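Aclacinomycin-N/aclacinomycin-A oxidase (Streptomyces galilaeus, PDB 2IPI) oxidises the terminal sugar of aclacinomycins with a bicovalently bound FAD and molecular oxygen, turning aclacinomycin N into aclacinomycin A and then aclacinomycin Y. Local coordinates at residues F358-W372 against D417-P431. Sequence-based numbering, arbitrary orientation.
Sequences FDRTKSKGAYLRKPW and DSIIKVWMSATWMDP. With AKY (methyl (2S,4R)-2-ethyl-2,5,7-trihydroxy-6,11-dioxo-4-{[2,3,6-trideoxy-4-O-{2,6-dideoxy-4-O-[(2S,6S)-6-methyl-5-oxotetrahydro-2h -pyran-2-yl]-alpha-D-lyxo-hexopyranosyl}-3-(dimethylamino)-D-ribo-hexopyranosyl]oxy}-1,2,3,4,6,11-hexahydrotetracene-1-c arboxylate), chain E.
Phe358 is sandwiched: Met429 CE sits over one face of its ring, 3.8 Å from the centroid (CH-pi, Met-aromatic), while the fused tetracycle of AKY, C17 over the ring centre, covers the opposite face and AKY O16 lies at the edge, in plane. Arg360 CB lies squarely over the five-membered ring of Trp428, whose NE1 is hydrogen-bonded to Asp434. The extended Arg360 chain then lays one guanidinium face against Pro431, with Pro431 CB 3.6 Å from Arg360 NE. On Trp423 the terminal sugar of AKY takes one face and Ser425 CB lies off-centre over the other; with CG anti to the backbone N (chi1 -174°), the indole leans across to Ser363, whose OG is 3.1 Å from Trp423 CZ2. Thr427 OG1 is 2.9 Å from AKY N11 in a hydrogen bond either could donate, and its carbonyl accepts a weak one from AKY O4. Lys421 lies alongside Tyr367, its CG 3.4 Å from Tyr367 CD1; the NZ to OH bond is modelled doubtfully short. On the other sheet face, Val422 CG1 packs 3.6 Å from Trp372 CZ2, and Leu368 CD1 covers a face of that indole. In one of its two conformers, Arg369 makes a salt bridge to Asp417, NE and NH2 both reaching OD1. Backbone hydrogen bonds join antiparallel strands 360-368 and 420-428 in pairs, except that buried Ile420 N has no partner; Asp359 and Arg360 face Trp428 in a classic beta bulge. This edge of the seven-stranded antiparallel sheet lines the aclacinomycin pocket through Thr361, Trp423, Ser425 and Thr427, with Trp423 close to active-site Tyr397 and Tyr469.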
loop_
_atom_site.group_PDB
_atom_site.type_symbol
_atom_site.label_atom_id
_atom_site.label_comp_id
_atom_site.label_asym_id
_atom_site.label_seq_id
_atom_site.Cartn_x
_atom_site.Cartn_y
_atom_site.Cartn_z
ATOM N N PHE A 358 -6.067 -8.011 -18.557
ATOM C CA PHE A 358 -6.310 -8.879 -17.404
ATOM C C PHE A 358 -6.565 -8.006 -16.177
ATOM O O PHE A 358 -5.649 -7.734 -15.413
ATOM C CB PHE A 358 -5.151 -9.828 -17.146
ATOM C CG PHE A 358 -4.617 -10.531 -18.380
ATOM C CD1 PHE A 358 -5.127 -11.733 -18.815
ATOM C CD2 PHE A 358 -3.587 -9.936 -19.100
ATOM C CE1 PHE A 358 -4.633 -12.369 -19.939
ATOM C CE2 PHE A 358 -3.064 -10.568 -20.213
ATOM C CZ PHE A 358 -3.587 -11.775 -20.631
ATOM N N ASP A 359 -7.819 -7.571 -16.032
ATOM C CA ASP A 359 -8.103 -6.538 -15.042
ATOM C C ASP A 359 -8.722 -7.101 -13.760
ATOM O O ASP A 359 -8.897 -6.324 -12.812
ATOM C CB ASP A 359 -9.005 -5.460 -15.630
ATOM C CG ASP A 359 -10.399 -5.955 -15.962
ATOM O OD1 ASP A 359 -11.279 -5.119 -16.268
ATOM O OD2 ASP A 359 -10.638 -7.179 -15.955
ATOM N N ARG A 360 -9.019 -8.395 -13.737
ATOM C CA ARG A 360 -9.610 -9.002 -12.553
ATOM C C ARG A 360 -8.531 -9.545 -11.621
ATOM O O ARG A 360 -7.658 -10.285 -12.089
ATOM C CB ARG A 360 -10.581 -10.125 -12.937
ATOM C CG ARG A 360 -11.745 -9.741 -13.824
ATOM C CD ARG A 360 -12.905 -10.720 -13.600
ATOM N NE ARG A 360 -14.192 -10.143 -13.944
ATOM C CZ ARG A 360 -15.247 -9.887 -13.197
ATOM N NH1 ARG A 360 -16.324 -9.351 -13.763
ATOM N NH2 ARG A 360 -15.290 -10.138 -11.900
ATOM N N THR A 361 -8.561 -9.204 -10.336
ATOM C CA THR A 361 -7.563 -9.660 -9.384
ATOM C C THR A 361 -8.135 -10.020 -8.009
ATOM O O THR A 361 -9.164 -9.535 -7.562
ATOM C CB THR A 361 -6.462 -8.605 -9.116
ATOM O OG1 THR A 361 -7.078 -7.492 -8.435
ATOM C CG2 THR A 361 -5.853 -8.059 -10.391
ATOM N N LYS A 362 -7.416 -10.891 -7.326
ATOM C CA LYS A 362 -7.577 -11.219 -5.926
ATOM C C LYS A 362 -6.221 -11.278 -5.251
ATOM O O LYS A 362 -5.328 -11.963 -5.764
ATOM C CB LYS A 362 -8.333 -12.545 -5.752
ATOM C CG LYS A 362 -8.618 -12.944 -4.316
ATOM C CD LYS A 362 -8.945 -11.804 -3.388
ATOM C CE LYS A 362 -10.225 -11.879 -2.583
ATOM N NZ LYS A 362 -10.064 -11.157 -1.278
ATOM N N SER A 363 -6.015 -10.576 -4.131
ATOM C CA SER A 363 -4.695 -10.657 -3.504
ATOM C C SER A 363 -4.738 -10.639 -1.984
ATOM O O SER A 363 -5.742 -10.320 -1.338
ATOM C CB SER A 363 -3.775 -9.534 -4.007
ATOM O OG SER A 363 -4.485 -8.319 -4.119
ATOM N N LYS A 364 -3.600 -11.036 -1.397
ATOM C CA LYS A 364 -3.451 -11.172 0.044
ATOM C C LYS A 364 -1.987 -11.147 0.454
ATOM O O LYS A 364 -1.129 -11.813 -0.141
ATOM C CB LYS A 364 -4.096 -12.453 0.576
ATOM C CG LYS A 364 -4.233 -13.529 -0.484
ATOM C CD LYS A 364 -4.907 -14.752 0.078
ATOM C CE LYS A 364 -5.915 -14.469 1.162
ATOM N NZ LYS A 364 -7.333 -14.622 0.740
ATOM N N GLY A 365 -1.710 -10.382 1.515
ATOM C CA GLY A 365 -0.362 -10.184 1.966
ATOM C C GLY A 365 0.003 -10.681 3.337
ATOM O O GLY A 365 -0.788 -11.394 3.968
ATOM N N ALA A 366 1.204 -10.294 3.772
ATOM C CA ALA A 366 1.774 -10.659 5.060
ATOM C C ALA A 366 3.063 -9.899 5.381
ATOM O O ALA A 366 3.850 -9.525 4.509
ATOM C CB ALA A 366 2.070 -12.160 5.119
ATOM N N TYR A 367 3.302 -9.672 6.664
ATOM C CA TYR A 367 4.518 -9.128 7.235
ATOM C C TYR A 367 5.344 -10.241 7.887
ATOM O O TYR A 367 4.859 -10.886 8.818
ATOM C CB TYR A 367 4.225 -8.073 8.308
ATOM C CG TYR A 367 3.792 -6.723 7.802
ATOM C CD1 TYR A 367 4.723 -5.847 7.241
ATOM C CD2 TYR A 367 2.476 -6.301 7.877
ATOM C CE1 TYR A 367 4.330 -4.614 6.781
ATOM C CE2 TYR A 367 2.067 -5.059 7.413
ATOM C CZ TYR A 367 3.011 -4.215 6.864
ATOM O OH TYR A 367 2.660 -2.974 6.389
ATOM N N LEU A 368 6.569 -10.508 7.431
ATOM C CA LEU A 368 7.349 -11.578 8.046
ATOM C C LEU A 368 8.345 -11.026 9.067
ATOM O O LEU A 368 9.105 -10.108 8.751
ATOM C CB LEU A 368 8.150 -12.403 7.034
ATOM C CG LEU A 368 7.430 -12.996 5.827
ATOM C CD1 LEU A 368 8.389 -13.730 4.888
ATOM C CD2 LEU A 368 6.316 -13.925 6.261
ATOM N N ARG A 369 8.386 -11.600 10.255
ATOM C CA ARG A 369 9.381 -11.219 11.247
ATOM C C ARG A 369 10.654 -12.042 11.115
ATOM O O ARG A 369 11.735 -11.587 11.492
ATOM C CB ARG A 369 8.854 -11.384 12.668
ATOM C CG ARG A 369 8.129 -10.174 13.223
ATOM C CD ARG A 369 7.741 -10.450 14.679
ATOM N NE ARG A 369 8.690 -9.821 15.596
ATOM C CZ ARG A 369 9.136 -10.377 16.728
ATOM N NH1 ARG A 369 8.778 -11.648 17.116
ATOM N NH2 ARG A 369 9.993 -9.665 17.460
ATOM N N LYS A 370 10.483 -13.248 10.588
ATOM C CA LYS A 370 11.567 -14.189 10.328
ATOM C C LYS A 370 11.308 -14.907 9.006
ATOM O O LYS A 370 10.167 -14.941 8.540
ATOM C CB LYS A 370 11.687 -15.204 11.461
ATOM C CG LYS A 370 12.155 -14.652 12.787
ATOM C CD LYS A 370 11.575 -15.399 13.988
ATOM C CE LYS A 370 12.513 -16.362 14.671
ATOM N NZ LYS A 370 12.957 -15.987 16.046
ATOM N N PRO A 371 12.333 -15.478 8.380
ATOM C CA PRO A 371 12.158 -16.057 7.040
ATOM C C PRO A 371 11.105 -17.163 7.007
ATOM O O PRO A 371 10.711 -17.664 8.059
ATOM C CB PRO A 371 13.534 -16.670 6.765
ATOM C CG PRO A 371 14.478 -15.899 7.621
ATOM C CD PRO A 371 13.701 -15.648 8.884
ATOM N N TRP A 372 10.636 -17.563 5.826
ATOM C CA TRP A 372 9.747 -18.710 5.690
ATOM C C TRP A 372 10.378 -19.955 6.319
ATOM O O TRP A 372 11.600 -19.983 6.518
ATOM C CB TRP A 372 9.470 -19.001 4.228
ATOM C CG TRP A 372 8.830 -17.960 3.379
ATOM C CD1 TRP A 372 9.378 -17.304 2.309
ATOM C CD2 TRP A 372 7.502 -17.445 3.510
ATOM N NE1 TRP A 372 8.467 -16.417 1.782
ATOM C CE2 TRP A 372 7.312 -16.484 2.499
ATOM C CE3 TRP A 372 6.466 -17.723 4.412
ATOM C CZ2 TRP A 372 6.113 -15.785 2.348
ATOM C CZ3 TRP A 372 5.286 -17.026 4.252
ATOM C CH2 TRP A 372 5.117 -16.080 3.241
ATOM N N ASP A 417 8.651 -4.235 13.081
ATOM C CA ASP A 417 9.817 -5.113 13.329
ATOM C C ASP A 417 9.713 -6.320 12.388
ATOM O O ASP A 417 9.846 -7.458 12.826
ATOM C CB ASP A 417 9.927 -5.519 14.783
ATOM C CG ASP A 417 11.101 -6.389 15.171
ATOM O OD1 ASP A 417 10.899 -7.425 15.843
ATOM O OD2 ASP A 417 12.267 -6.098 14.825
ATOM N N SER A 418 9.477 -5.997 11.119
ATOM C CA SER A 418 9.434 -6.969 10.040
ATOM C C SER A 418 10.606 -6.752 9.078
ATOM O O SER A 418 11.111 -5.635 8.941
ATOM C CB SER A 418 8.105 -6.921 9.293
ATOM O OG SER A 418 7.050 -7.378 10.136
ATOM N N ILE A 419 11.025 -7.840 8.420
ATOM C CA ILE A 419 12.207 -7.822 7.565
ATOM C C ILE A 419 11.826 -7.926 6.094
ATOM O O ILE A 419 12.597 -7.520 5.216
ATOM C CB ILE A 419 13.173 -8.968 7.907
ATOM C CG1 ILE A 419 12.687 -10.356 7.489
ATOM C CG2 ILE A 419 13.529 -8.970 9.394
ATOM C CD1 ILE A 419 13.496 -11.501 8.075
ATOM N N ILE A 420 10.646 -8.489 5.826
ATOM C CA ILE A 420 10.131 -8.684 4.485
ATOM C C ILE A 420 8.615 -8.578 4.430
ATOM O O ILE A 420 7.937 -9.009 5.359
ATOM C CB ILE A 420 10.550 -10.063 3.940
ATOM C CG1 ILE A 420 12.060 -10.248 3.770
ATOM C CG2 ILE A 420 9.859 -10.359 2.617
ATOM C CD1 ILE A 420 12.522 -11.680 3.933
ATOM N N LYS A 421 8.072 -8.013 3.357
ATOM C CA LYS A 421 6.626 -7.977 3.155
ATOM C C LYS A 421 6.233 -8.843 1.957
ATOM O O LYS A 421 6.926 -8.811 0.938
ATOM C CB LYS A 421 6.183 -6.544 2.904
ATOM C CG LYS A 421 5.076 -6.046 3.826
ATOM C CD LYS A 421 4.252 -5.033 3.047
ATOM C CE LYS A 421 4.588 -3.632 3.552
ATOM N NZ LYS A 421 3.425 -2.861 4.018
ATOM N N VAL A 422 5.123 -9.567 2.046
ATOM C CA VAL A 422 4.730 -10.402 0.900
ATOM C C VAL A 422 3.334 -10.043 0.416
ATOM O O VAL A 422 2.460 -9.660 1.188
ATOM C CB VAL A 422 4.827 -11.914 1.185
ATOM C CG1 VAL A 422 5.902 -12.215 2.226
ATOM C CG2 VAL A 422 3.511 -12.508 1.647
ATOM N N TRP A 423 3.103 -10.136 -0.884
ATOM C CA TRP A 423 1.805 -9.877 -1.501
ATOM C C TRP A 423 1.476 -10.981 -2.496
ATOM O O TRP A 423 2.190 -11.107 -3.494
ATOM C CB TRP A 423 1.794 -8.538 -2.233
ATOM C CG TRP A 423 0.474 -8.077 -2.787
ATOM C CD1 TRP A 423 -0.623 -7.742 -2.050
ATOM C CD2 TRP A 423 0.109 -7.900 -4.161
ATOM N NE1 TRP A 423 -1.646 -7.368 -2.888
ATOM C CE2 TRP A 423 -1.224 -7.456 -4.191
ATOM C CE3 TRP A 423 0.773 -8.074 -5.383
ATOM C CZ2 TRP A 423 -1.905 -7.183 -5.373
ATOM C CZ3 TRP A 423 0.101 -7.800 -6.555
ATOM C CH2 TRP A 423 -1.232 -7.357 -6.559
ATOM N N MET A 424 0.427 -11.762 -2.246
ATOM C CA MET A 424 0.126 -12.841 -3.199
ATOM C C MET A 424 -1.161 -12.562 -3.963
ATOM O O MET A 424 -2.129 -12.043 -3.407
ATOM C CB MET A 424 -0.015 -14.188 -2.505
ATOM C CG MET A 424 1.029 -14.441 -1.430
ATOM S SD MET A 424 0.768 -16.086 -0.729
ATOM C CE MET A 424 2.248 -16.227 0.260
ATOM N N SER A 425 -1.140 -12.929 -5.246
ATOM C CA SER A 425 -2.252 -12.637 -6.123
ATOM C C SER A 425 -2.471 -13.684 -7.216
ATOM O O SER A 425 -1.596 -14.504 -7.474
ATOM C CB SER A 425 -2.033 -11.279 -6.813
ATOM O OG SER A 425 -0.981 -11.377 -7.766
ATOM N N ALA A 426 -3.649 -13.571 -7.789
ATOM C CA ALA A 426 -4.162 -14.153 -9.005
ATOM C C ALA A 426 -4.759 -13.002 -9.822
ATOM O O ALA A 426 -5.432 -12.133 -9.259
ATOM C CB ALA A 426 -5.226 -15.211 -8.781
ATOM N N THR A 427 -4.471 -13.039 -11.094
ATOM C CA THR A 427 -4.836 -12.025 -12.066
ATOM C C THR A 427 -5.396 -12.707 -13.306
ATOM O O THR A 427 -4.769 -13.684 -13.734
ATOM C CB THR A 427 -3.615 -11.168 -12.460
ATOM O OG1 THR A 427 -2.881 -10.850 -11.271
ATOM C CG2 THR A 427 -4.082 -9.887 -13.122
ATOM N N TRP A 428 -6.519 -12.216 -13.806
ATOM C CA TRP A 428 -7.170 -12.846 -14.955
ATOM C C TRP A 428 -8.062 -11.891 -15.735
ATOM O O TRP A 428 -8.250 -10.736 -15.391
ATOM C CB TRP A 428 -7.981 -14.066 -14.547
ATOM C CG TRP A 428 -9.194 -13.947 -13.707
ATOM C CD1 TRP A 428 -10.494 -14.027 -14.147
ATOM C CD2 TRP A 428 -9.272 -13.736 -12.288
ATOM N NE1 TRP A 428 -11.361 -13.881 -13.092
ATOM C CE2 TRP A 428 -10.645 -13.700 -11.943
ATOM C CE3 TRP A 428 -8.340 -13.574 -11.263
ATOM C CZ2 TRP A 428 -11.083 -13.507 -10.631
ATOM C CZ3 TRP A 428 -8.778 -13.385 -9.967
ATOM C CH2 TRP A 428 -10.139 -13.354 -9.658
ATOM N N MET A 429 -8.620 -12.423 -16.822
ATOM C CA MET A 429 -9.482 -11.597 -17.652
ATOM C C MET A 429 -10.933 -12.042 -17.613
ATOM O O MET A 429 -11.871 -11.247 -17.617
ATOM C CB MET A 429 -9.022 -11.622 -19.120
ATOM C CG MET A 429 -9.746 -10.555 -19.926
ATOM S SD MET A 429 -9.032 -10.244 -21.551
ATOM C CE MET A 429 -7.302 -10.015 -21.164
ATOM N N ASP A 430 -11.159 -13.372 -17.573
ATOM C CA ASP A 430 -12.564 -13.742 -17.717
ATOM C C ASP A 430 -13.240 -14.082 -16.387
ATOM O O ASP A 430 -12.712 -14.884 -15.627
ATOM C CB ASP A 430 -12.690 -14.889 -18.726
ATOM C CG ASP A 430 -13.966 -15.658 -18.411
ATOM O OD1 ASP A 430 -15.027 -15.344 -18.980
ATOM O OD2 ASP A 430 -13.820 -16.556 -17.554
ATOM N N PRO A 431 -14.381 -13.425 -16.184
ATOM C CA PRO A 431 -15.226 -13.633 -15.011
ATOM C C PRO A 431 -15.750 -15.066 -14.896
ATOM O O PRO A 431 -16.084 -15.507 -13.796
ATOM C CB PRO A 431 -16.398 -12.681 -15.231
ATOM C CG PRO A 431 -16.327 -12.216 -16.636
ATOM C CD PRO A 431 -14.922 -12.405 -17.104
HETATM O O15 AKY E . 3.050 -3.348 -2.521
HETATM C C42 AKY E . 2.723 -3.452 -3.717
HETATM C C40 AKY E . 3.845 -3.276 -4.770
HETATM C C38 AKY E . 3.439 -3.522 -6.166
HETATM C C39 AKY E . 1.350 -4.063 -4.215
HETATM C C41 AKY E . 0.543 -5.049 -3.794
HETATM O O14 AKY E . 1.033 -3.784 -5.560
HETATM C C37 AKY E . 2.100 -4.114 -6.439
HETATM O O13 AKY E . 1.783 -3.902 -7.790
HETATM C C35 AKY E . 1.144 -4.962 -8.438
HETATM C C34 AKY E . 2.064 -5.705 -9.412
HETATM C C36 AKY E . 3.432 -5.687 -8.997
HETATM O O11 AKY E . 1.957 -5.244 -10.865
HETATM C C33 AKY E . -0.171 -4.534 -9.066
HETATM O O12 AKY E . -1.175 -3.840 -8.161
HETATM C C32 AKY E . -0.038 -3.985 -10.344
HETATM C C31 AKY E . 0.526 -4.903 -11.249
HETATM O O7 AKY E . 0.500 -9.559 -15.778
HETATM C C7 AKY E . -0.119 -9.223 -17.021
HETATM C C8 AKY E . 0.767 -8.320 -17.787
HETATM C C9 AKY E . 1.834 -9.112 -18.499
HETATM O O9 AKY E . 2.401 -9.946 -17.548
HETATM C C13 AKY E . 2.785 -8.164 -19.136
HETATM C C14 AKY E . 3.381 -7.377 -17.967
HETATM C C20 AKY E . -0.342 -10.519 -17.732
HETATM C C19 AKY E . 0.315 -10.896 -18.907
HETATM C C10 AKY E . 1.173 -9.861 -19.591
HETATM C C11 AKY E . 0.005 -12.101 -19.538
HETATM C C18 AKY E . -0.977 -12.941 -19.015
HETATM C C17 AKY E . -1.650 -12.576 -17.842
HETATM C C6 AKY E . -1.312 -11.380 -17.220
HETATM O O6 AKY E . -1.945 -10.996 -16.092
HETATM C C12 AKY E . -1.315 -14.130 -19.701
HETATM O O3 AKY E . -0.720 -14.482 -20.743
HETATM C C15 AKY E . -2.364 -14.940 -19.198
HETATM C C1 AKY E . -2.745 -16.075 -19.911
HETATM C C2 AKY E . -3.804 -16.881 -19.490
HETATM C C3 AKY E . -4.473 -16.528 -18.319
HETATM C C16 AKY E . -3.048 -14.572 -18.018
HETATM C C5 AKY E . -2.692 -13.388 -17.336
HETATM O O5 AKY E . -3.269 -12.955 -16.320
HETATM C C4 AKY E . -4.102 -15.396 -17.596
HETATM O O4 AKY E . -4.809 -15.106 -16.473
HETATM O O18 AKY E . -0.213 -6.117 -11.460
HETATM C C45 AKY E . -0.170 -8.940 -14.671
HETATM C C43 AKY E . 0.230 -8.964 -20.389
HETATM O O16 AKY E . -0.912 -8.710 -19.990
HETATM O O17 AKY E . 0.619 -8.438 -21.586
HETATM C C44 AKY E . -0.292 -8.914 -22.586
HETATM O O19 AKY E . -0.339 -7.552 -14.823
HETATM C C47 AKY E . 0.160 -8.386 -12.227
HETATM N N11 AKY E . -0.815 -8.859 -11.227
HETATM C C52 AKY E . -0.351 -9.403 -9.997
HETATM C C51 AKY E . -2.067 -8.186 -11.142
HETATM C C46 AKY E . 0.612 -9.249 -13.398
HETATM C C48 AKY E . 0.273 -6.900 -12.567
HETATM C C49 AKY E . -0.566 -6.576 -13.792
HETATM C C50 AKY E . -1.931 -5.894 -13.642
#